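Local coordinates for Ctr9 protein (Myceliophthora thermophila, PDB 6AF0), which probably binds the RNA polymerase II complex, its TPR-rich chain forming a long, almost wholly helical scaffold that contacts other proteins, at residues S644-R649 and S683-D688; L698-A703 and N722-F727; A614-A619 and A636-E641. All blocks are in the same frame, centred on the assembly; numbering follows the deposited sequence.

Interaction 1 of 3, residues S644-R649 and S683-D688; sequences SDLEVR and SYDKHD
The ring of Y684 meets the guanidinium of R649 on one of the guanidinium's faces. Y684 CE1 lies over that face, 3.5 Å from R649 NH2. The two planes are 53° apart, so the groups do not stack flat. Seen from the ring, R649 NH2 approaches obliquely, on the CD1–CE1 side. S644 reaches the CE2 side of the same ring, also obliquely, with its CB 3.8 Å from Y684 CE2. The R649 chain bends at chi2 and chi3 on its way to the ring. Its NH2 is hydrogen-bonded to T680 OG1, which fixes the polar end beside Y684. Nearer the Y684 backbone, L646 CD2 packs 4.4 Å from Y684 CB. L646 CD1 approaches D685 OD1 at 4.2 Å, the two side chains crossing at about a right angle. D645 is the N-cap of helix 646-662, with a weak bond from E647 N to D645 OD1. Outside the contact, E647 and D688 each pair with a basic side chain of another protein chain. D685 to D688 form a type I turn after helix 673-684. The contact thus joins the start of one helix to the end of the next, as in the antiparallel helix pairs of a TPR-like alpha-solenoid.

Interaction 2 of 3, residues L698-A703 and N722-F727; sequences LHLMAA and NRAVEF
H699 lies against R723, A724 and F727 of the facing helix. With its CG anti to the carbonyl carbon (chi1 -86°), the imidazole attaches on the side of R723 and F727. Its CB rests 3.6 Å from A724 CB. F727 CE2 stands 3.4 Å above the imidazole plane, offset toward the rim. The pair is T-shaped, the edge of F727 toward the face of H699. The ring centroids are 5.0 Å apart and the planes stand at 68°. R723 CB is 3.3 Å from H699 ND1, oblique to the ring. The extended R723 chain has its CD at the ring edge, in the imidazole plane, 3.7 Å from H699 CE1, and the guanidinium leads away. Segments 698-703 and 722-727 run antiparallel at 164°, their axes 8.6 Å apart at their closest, the close helix pairing of a TPR-type solenoid. An alanine in place of H699 would probably leave the F727 edge without its aromatic face and open a gap beside R723 CB and CD. L700 CD1 lies 4.2 Å from A724 CB, and L700 also packs on F728 and I747. N722 and V725 pack on aromatic side chains of another protein chain.

Interaction 3 of 3, residues A614-A619 and A636-E641; sequences ARTRLA and AKLYQE
L638 points its CD1 into the surface of helix 612-625. There CD1 lies 3.4 Å from T616 CA and 3.6 Å from A619 CB. The carbonyl O of R615 is close to the same methyl. An extended chi2 (-179°) puts CD1 there. The side chains of R615 and L638 slide past each other in opposite directions, CG to CG at 4.2 Å. Beyond this apolar centre lies a charged network. R615 NH1 forms a salt bridge with E641 OE1 at 3.3 Å. The oxygen lies at the guanidinium edge, near its plane, and the carboxylate is turned 83° from that plane. K637 NZ is also modelled beside E641 OE2, a salt bridge too short to trust in detail, so E641 probably faces two cations. It is likely to offset the repulsion between R615 NH1 and K637 NZ, which are 4.5 Å apart. In the second shell, S609 OG accepts a weak bond from R615 NH2, and T616 OG1 is bonded to T612 O. Here the segments run at 154°, nearly antiparallel, as expected of adjacent helices in a TPR-rich solenoid. Helix 594-607 packs against L618 on helix 612-625, and helix 646-662 contacts both T616 and L638.

Overall arrangement
The three contacts lie in the TPR-containing helical part of Ctr9, this chain being a large fragment of the whole protein. They follow in series along the chain, in the order 3, 1, 2. Interactions 3 and 1 touch, their centres 15 Å apart. V648 links the pair: its CG1 is 3.5 Å from L638 CD2. Interactions 1 and 2 have centres 20 Å apart and nearest atoms about 8 Å apart. Interactions 2 and 3 are farther apart, 29 Å between centres. They join three successive helix pairs: 612-625 with 630-641, 646-662 with 673-684, and 689-704 with 712-734. All three also lie within reach of other protein chains.

Interaction 1 of 3, residues S644-R649 and S683-D688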
loop_
_atom_site.group_PDB
_atom_site.type_symbol
_atom_site.label_atom_id
_atom_site.label_comp_id
_atom_site.label_asym_id
_atom_site.label_seq_id
_atom_site.Cartn_x
_atom_site.Cartn_y
_atom_site.Cartn_z
ATOM N N SER A 644 38.523 15.611 7.992
ATOM C CA SER A 644 37.259 16.179 7.518
ATOM C C SER A 644 36.077 15.219 7.591
ATOM O O SER A 644 35.027 15.473 6.975
ATOM C CB SER A 644 37.411 16.688 6.087
ATOM O OG SER A 644 37.108 15.671 5.143
ATOM N N ASP A 645 36.239 14.126 8.333
ATOM C CA ASP A 645 35.136 13.194 8.512
ATOM C C ASP A 645 34.292 13.641 9.694
ATOM O O ASP A 645 34.774 13.645 10.824
ATOM C CB ASP A 645 35.657 11.776 8.744
ATOM C CG ASP A 645 34.562 10.721 8.636
ATOM O OD1 ASP A 645 33.458 10.900 9.218
ATOM O OD2 ASP A 645 34.824 9.700 7.962
ATOM N N LEU A 646 33.034 13.981 9.442
ATOM C CA LEU A 646 32.157 14.536 10.485
ATOM C C LEU A 646 31.970 13.658 11.718
ATOM O O LEU A 646 31.836 14.189 12.828
ATOM C CB LEU A 646 30.783 14.878 9.921
ATOM C CG LEU A 646 30.764 15.873 8.765
ATOM C CD1 LEU A 646 29.314 16.279 8.510
ATOM C CD2 LEU A 646 31.671 17.083 9.026
ATOM N N GLU A 647 31.941 12.336 11.518
ATOM C CA GLU A 647 31.923 11.379 12.634
ATOM C C GLU A 647 33.227 11.474 13.410
ATOM O O GLU A 647 33.228 11.669 14.614
ATOM C CB GLU A 647 31.719 9.951 12.136
ATOM C CG GLU A 647 30.343 9.701 11.546
ATOM C CD GLU A 647 29.222 9.902 12.545
ATOM O OE1 GLU A 647 29.348 9.428 13.683
ATOM O OE2 GLU A 647 28.203 10.520 12.186
ATOM N N VAL A 648 34.338 11.356 12.703
ATOM C CA VAL A 648 35.663 11.497 13.305
ATOM C C VAL A 648 35.745 12.818 14.049
ATOM O O VAL A 648 36.306 12.930 15.153
ATOM C CB VAL A 648 36.772 11.478 12.235
ATOM C CG1 VAL A 648 38.100 11.893 12.833
ATOM C CG2 VAL A 648 36.889 10.096 11.603
ATOM N N ARG A 649 35.177 13.829 13.418
ATOM C CA ARG A 649 35.171 15.132 13.999
ATOM C C ARG A 649 34.489 15.010 15.352
ATOM O O ARG A 649 35.124 15.204 16.394
ATOM C CB ARG A 649 34.447 16.113 13.088
ATOM C CG ARG A 649 35.133 16.375 11.756
ATOM C CD ARG A 649 36.318 17.318 11.861
ATOM N NE ARG A 649 35.935 18.727 11.831
ATOM C CZ ARG A 649 36.773 19.731 12.085
ATOM N NH1 ARG A 649 38.047 19.497 12.371
ATOM N NH2 ARG A 649 36.344 20.979 12.052
ATOM N N SER A 683 31.861 25.605 10.224
ATOM C CA SER A 683 32.164 26.007 8.843
ATOM C C SER A 683 32.160 24.830 7.824
ATOM O O SER A 683 31.899 25.053 6.647
ATOM C CB SER A 683 33.511 26.724 8.778
ATOM O OG SER A 683 34.059 26.613 7.478
ATOM N N TYR A 684 32.497 23.609 8.267
ATOM C CA TYR A 684 32.314 22.355 7.470
ATOM C C TYR A 684 30.850 21.921 7.294
ATOM O O TYR A 684 30.522 21.269 6.305
ATOM C CB TYR A 684 33.024 21.161 8.109
ATOM C CG TYR A 684 34.513 21.107 7.937
ATOM C CD1 TYR A 684 35.359 21.758 8.829
ATOM C CD2 TYR A 684 35.087 20.372 6.914
ATOM C CE1 TYR A 684 36.738 21.703 8.692
ATOM C CE2 TYR A 684 36.469 20.309 6.768
ATOM C CZ TYR A 684 37.289 20.979 7.666
ATOM O OH TYR A 684 38.661 20.946 7.570
ATOM N N ASP A 685 29.991 22.213 8.271
ATOM C CA ASP A 685 28.554 21.897 8.169
ATOM C C ASP A 685 27.711 22.806 9.055
ATOM O O ASP A 685 27.867 22.805 10.278
ATOM C CB ASP A 685 28.285 20.445 8.550
ATOM C CG ASP A 685 26.798 20.149 8.713
ATOM O OD1 ASP A 685 26.306 19.156 8.145
ATOM O OD2 ASP A 685 26.102 20.904 9.415
ATOM N N LYS A 686 26.780 23.538 8.444
ATOM C CA LYS A 686 25.980 24.528 9.183
ATOM C C LYS A 686 25.052 23.897 10.222
ATOM O O LYS A 686 24.788 24.510 11.242
ATOM C CB LYS A 686 25.176 25.445 8.239
ATOM C CG LYS A 686 24.286 26.465 8.964
ATOM C CD LYS A 686 23.805 27.618 8.087
ATOM C CE LYS A 686 24.970 28.376 7.469
ATOM N NZ LYS A 686 24.542 29.664 6.870
ATOM N N HIS A 687 24.561 22.687 9.963
ATOM C CA HIS A 687 23.522 22.081 10.804
ATOM C C HIS A 687 24.011 20.840 11.574
ATOM O O HIS A 687 23.222 19.929 11.816
ATOM C CB HIS A 687 22.297 21.678 9.950
ATOM C CG HIS A 687 21.674 22.798 9.156
ATOM N ND1 HIS A 687 20.385 22.736 8.666
ATOM C CD2 HIS A 687 22.161 23.993 8.752
ATOM C CE1 HIS A 687 20.106 23.847 8.006
ATOM N NE2 HIS A 687 21.168 24.628 8.044
ATOM N N ASP A 688 25.286 20.787 11.971
ATOM C CA ASP A 688 25.772 19.617 12.724
ATOM C C ASP A 688 25.264 19.645 14.156
ATOM O O ASP A 688 25.985 20.068 15.057
ATOM C CB ASP A 688 27.303 19.486 12.712
ATOM C CG ASP A 688 27.777 18.066 13.078
ATOM O OD1 ASP A 688 26.911 17.150 13.174
ATOM O OD2 ASP A 688 29.007 17.836 13.272
#

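Interaction 2 of 3, residues L698-A703 and N722-F727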
loop_
_atom_site.group_PDB
_atom_site.type_symbol
_atom_site.label_atom_id
_atom_site.label_comp_id
_atom_site.label_asym_id
_atom_site.label_seq_id
_atom_site.Cartn_x
_atom_site.Cartn_y
_atom_site.Cartn_z
ATOM N N LEU A 698 28.858 24.037 26.307
ATOM C CA LEU A 698 30.095 24.720 26.665
ATOM C C LEU A 698 29.804 26.099 27.215
ATOM O O LEU A 698 30.324 26.491 28.271
ATOM C CB LEU A 698 31.027 24.844 25.465
ATOM C CG LEU A 698 32.527 24.772 25.815
ATOM C CD1 LEU A 698 33.346 24.613 24.549
ATOM C CD2 LEU A 698 33.024 25.971 26.620
ATOM N N HIS A 699 28.976 26.834 26.481
ATOM C CA HIS A 699 28.517 28.143 26.927
ATOM C C HIS A 699 28.004 27.988 28.344
ATOM O O HIS A 699 28.559 28.569 29.281
ATOM C CB HIS A 699 27.428 28.701 25.991
ATOM C CG HIS A 699 27.974 29.434 24.801
ATOM N ND1 HIS A 699 27.602 30.725 24.489
ATOM C CD2 HIS A 699 28.885 29.070 23.867
ATOM C CE1 HIS A 699 28.256 31.122 23.410
ATOM N NE2 HIS A 699 29.038 30.135 23.011
ATOM N N LEU A 700 26.996 27.133 28.485
ATOM C CA LEU A 700 26.296 26.893 29.753
ATOM C C LEU A 700 27.226 26.665 30.943
ATOM O O LEU A 700 27.009 27.164 32.046
ATOM C CB LEU A 700 25.387 25.679 29.590
ATOM C CG LEU A 700 24.017 25.689 30.234
ATOM C CD1 LEU A 700 23.260 26.976 29.970
ATOM C CD2 LEU A 700 23.250 24.495 29.704
ATOM N N MET A 701 28.258 25.878 30.713
ATOM C CA MET A 701 29.194 25.562 31.779
ATOM C C MET A 701 30.060 26.761 32.072
ATOM O O MET A 701 30.235 27.117 33.229
ATOM C CB MET A 701 30.050 24.336 31.440
ATOM C CG MET A 701 29.474 23.056 32.026
ATOM S SD MET A 701 30.400 21.586 31.592
ATOM C CE MET A 701 31.866 21.764 32.621
ATOM N N ALA A 702 30.573 27.397 31.022
ATOM C CA ALA A 702 31.447 28.565 31.182
ATOM C C ALA A 702 30.713 29.733 31.829
ATOM O O ALA A 702 31.330 30.592 32.462
ATOM C CB ALA A 702 32.014 28.987 29.839
ATOM N N ALA A 703 29.391 29.740 31.689
ATOM C CA ALA A 703 28.577 30.880 32.082
ATOM C C ALA A 703 27.903 30.798 33.462
ATOM O O ALA A 703 27.439 31.815 33.955
ATOM C CB ALA A 703 27.546 31.162 30.997
ATOM N N ASN A 722 21.959 33.420 26.792
ATOM C CA ASN A 722 21.213 33.674 25.571
ATOM C C ASN A 722 21.865 32.967 24.371
ATOM O O ASN A 722 21.181 32.311 23.588
ATOM C CB ASN A 722 21.114 35.180 25.314
ATOM C CG ASN A 722 19.949 35.834 26.025
ATOM O OD1 ASN A 722 19.446 36.843 25.551
ATOM N ND2 ASN A 722 19.521 35.285 27.153
ATOM N N ARG A 723 23.185 33.091 24.248
ATOM C CA ARG A 723 23.926 32.439 23.163
ATOM C C ARG A 723 23.829 30.927 23.211
ATOM O O ARG A 723 23.678 30.289 22.175
ATOM C CB ARG A 723 25.389 32.829 23.197
ATOM C CG ARG A 723 25.608 34.264 22.810
ATOM C CD ARG A 723 27.069 34.624 22.894
ATOM N NE ARG A 723 27.258 36.033 22.584
ATOM C CZ ARG A 723 28.385 36.694 22.791
ATOM N NH1 ARG A 723 29.430 36.058 23.311
ATOM N NH2 ARG A 723 28.461 37.985 22.481
ATOM N N ALA A 724 23.941 30.364 24.411
ATOM C CA ALA A 724 23.749 28.939 24.612
ATOM C C ALA A 724 22.389 28.527 24.068
ATOM O O ALA A 724 22.269 27.537 23.348
ATOM C CB ALA A 724 23.853 28.583 26.089
ATOM N N VAL A 725 21.364 29.295 24.399
ATOM C CA VAL A 725 20.021 28.978 23.933
ATOM C C VAL A 725 19.892 29.188 22.411
ATOM O O VAL A 725 19.135 28.475 21.745
ATOM C CB VAL A 725 18.974 29.767 24.733
ATOM C CG1 VAL A 725 17.578 29.546 24.184
ATOM C CG2 VAL A 725 19.017 29.342 26.195
ATOM N N GLU A 726 20.639 30.150 21.865
ATOM C CA GLU A 726 20.763 30.328 20.409
ATOM C C GLU A 726 21.061 28.974 19.764
ATOM O O GLU A 726 20.295 28.492 18.916
ATOM C CB GLU A 726 21.897 31.318 20.058
ATOM C CG GLU A 726 21.576 32.342 18.971
ATOM C CD GLU A 726 21.118 33.670 19.555
ATOM O OE1 GLU A 726 21.920 34.316 20.260
ATOM O OE2 GLU A 726 19.958 34.071 19.328
ATOM N N PHE A 727 22.172 28.369 20.194
ATOM C CA PHE A 727 22.628 27.083 19.655
ATOM C C PHE A 727 21.667 25.930 19.974
ATOM O O PHE A 727 21.391 25.089 19.120
ATOM C CB PHE A 727 23.998 26.706 20.195
ATOM C CG PHE A 727 25.078 27.709 19.925
ATOM C CD1 PHE A 727 25.668 27.806 18.695
ATOM C CD2 PHE A 727 25.562 28.498 20.939
ATOM C CE1 PHE A 727 26.698 28.701 18.470
ATOM C CE2 PHE A 727 26.593 29.396 20.721
ATOM C CZ PHE A 727 27.165 29.494 19.487
#

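Interaction 3 of 3, residues A614-A619 and A636-E641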
loop_
_atom_site.group_PDB
_atom_site.type_symbol
_atom_site.label_atom_id
_atom_site.label_comp_id
_atom_site.label_asym_id
_atom_site.label_seq_id
_atom_site.Cartn_x
_atom_site.Cartn_y
_atom_site.Cartn_z
ATOM N N ALA A 614 36.069 2.319 10.784
ATOM C CA ALA A 614 36.730 1.273 11.552
ATOM C C ALA A 614 37.746 1.848 12.520
ATOM O O ALA A 614 37.709 1.557 13.699
ATOM C CB ALA A 614 37.395 0.276 10.639
ATOM N N ARG A 615 38.654 2.673 12.029
ATOM C CA ARG A 615 39.682 3.217 12.900
ATOM C C ARG A 615 39.117 4.236 13.882
ATOM O O ARG A 615 39.662 4.402 14.968
ATOM C CB ARG A 615 40.836 3.819 12.095
ATOM C CG ARG A 615 41.891 4.487 12.989
ATOM C CD ARG A 615 43.230 4.711 12.303
ATOM N NE ARG A 615 43.597 3.589 11.446
ATOM C CZ ARG A 615 44.240 3.697 10.282
ATOM N NH1 ARG A 615 44.608 4.887 9.806
ATOM N NH2 ARG A 615 44.519 2.602 9.584
ATOM N N THR A 616 38.034 4.911 13.500
ATOM C CA THR A 616 37.316 5.807 14.418
ATOM C C THR A 616 36.784 5.029 15.628
ATOM O O THR A 616 36.931 5.479 16.766
ATOM C CB THR A 616 36.142 6.529 13.741
ATOM O OG1 THR A 616 36.535 7.070 12.460
ATOM C CG2 THR A 616 35.614 7.627 14.652
ATOM N N ARG A 617 36.178 3.866 15.379
ATOM C CA ARG A 617 35.783 2.946 16.468
ATOM C C ARG A 617 37.002 2.454 17.233
ATOM O O ARG A 617 36.972 2.332 18.447
ATOM C CB ARG A 617 34.962 1.755 15.953
ATOM C CG ARG A 617 33.563 2.129 15.463
ATOM C CD ARG A 617 32.776 2.985 16.452
ATOM N NE ARG A 617 32.754 2.415 17.794
ATOM C CZ ARG A 617 31.999 2.860 18.801
ATOM N NH1 ARG A 617 31.188 3.886 18.656
ATOM N NH2 ARG A 617 32.045 2.267 19.972
ATOM N N LEU A 618 38.089 2.185 16.524
ATOM C CA LEU A 618 39.321 1.776 17.187
ATOM C C LEU A 618 39.759 2.867 18.144
ATOM O O LEU A 618 40.082 2.598 19.277
ATOM C CB LEU A 618 40.429 1.447 16.181
ATOM C CG LEU A 618 40.392 0.022 15.613
ATOM C CD1 LEU A 618 41.403 -0.119 14.491
ATOM C CD2 LEU A 618 40.635 -1.047 16.677
ATOM N N ALA A 619 39.709 4.110 17.692
ATOM C CA ALA A 619 40.189 5.230 18.492
ATOM C C ALA A 619 39.306 5.484 19.717
ATOM O O ALA A 619 39.782 5.975 20.756
ATOM C CB ALA A 619 40.286 6.477 17.636
ATOM N N ALA A 636 44.260 11.958 18.189
ATOM C CA ALA A 636 45.038 13.017 17.562
ATOM C C ALA A 636 45.426 12.548 16.162
ATOM O O ALA A 636 45.120 13.206 15.153
ATOM C CB ALA A 636 46.278 13.325 18.391
ATOM N N LYS A 637 46.057 11.374 16.127
ATOM C CA LYS A 637 46.547 10.751 14.901
ATOM C C LYS A 637 45.423 10.653 13.879
ATOM O O LYS A 637 45.621 10.975 12.712
ATOM C CB LYS A 637 47.148 9.375 15.233
ATOM C CG LYS A 637 47.840 8.662 14.085
ATOM C CD LYS A 637 48.558 7.397 14.576
ATOM C CE LYS A 637 48.995 6.446 13.456
ATOM N NZ LYS A 637 47.988 6.298 12.367
ATOM N N LEU A 638 44.234 10.266 14.346
ATOM C CA LEU A 638 43.032 10.111 13.500
ATOM C C LEU A 638 42.451 11.424 13.021
ATOM O O LEU A 638 41.923 11.514 11.921
ATOM C CB LEU A 638 41.920 9.408 14.272
ATOM C CG LEU A 638 40.965 8.535 13.454
ATOM C CD1 LEU A 638 39.936 7.962 14.386
ATOM C CD2 LEU A 638 40.248 9.229 12.310
ATOM N N TYR A 639 42.496 12.421 13.890
ATOM C CA TYR A 639 42.123 13.767 13.524
ATOM C C TYR A 639 43.082 14.326 12.456
ATOM O O TYR A 639 42.643 14.928 11.468
ATOM C CB TYR A 639 42.143 14.649 14.761
ATOM C CG TYR A 639 41.602 16.025 14.492
ATOM C CD1 TYR A 639 42.435 17.152 14.515
ATOM C CD2 TYR A 639 40.274 16.197 14.188
ATOM C CE1 TYR A 639 41.938 18.419 14.259
ATOM C CE2 TYR A 639 39.769 17.440 13.940
ATOM C CZ TYR A 639 40.594 18.558 13.973
ATOM O OH TYR A 639 40.055 19.804 13.710
ATOM N N GLN A 640 44.386 14.115 12.658
ATOM C CA GLN A 640 45.392 14.580 11.703
ATOM C C GLN A 640 45.190 13.804 10.412
ATOM O O GLN A 640 44.752 14.377 9.415
ATOM C CB GLN A 640 46.825 14.444 12.269
ATOM C CG GLN A 640 47.992 14.557 11.271
ATOM C CD GLN A 640 47.803 15.583 10.150
ATOM O OE1 GLN A 640 47.618 15.206 8.991
ATOM N NE2 GLN A 640 47.880 16.879 10.482
ATOM N N GLU A 641 45.434 12.494 10.454
ATOM C CA GLU A 641 45.372 11.663 9.249
ATOM C C GLU A 641 44.065 11.759 8.512
ATOM O O GLU A 641 44.017 11.425 7.340
ATOM C CB GLU A 641 45.622 10.200 9.568
ATOM C CG GLU A 641 47.094 9.857 9.637
ATOM C CD GLU A 641 47.324 8.424 10.040
ATOM O OE1 GLU A 641 46.532 7.538 9.628
ATOM O OE2 GLU A 641 48.306 8.189 10.774
#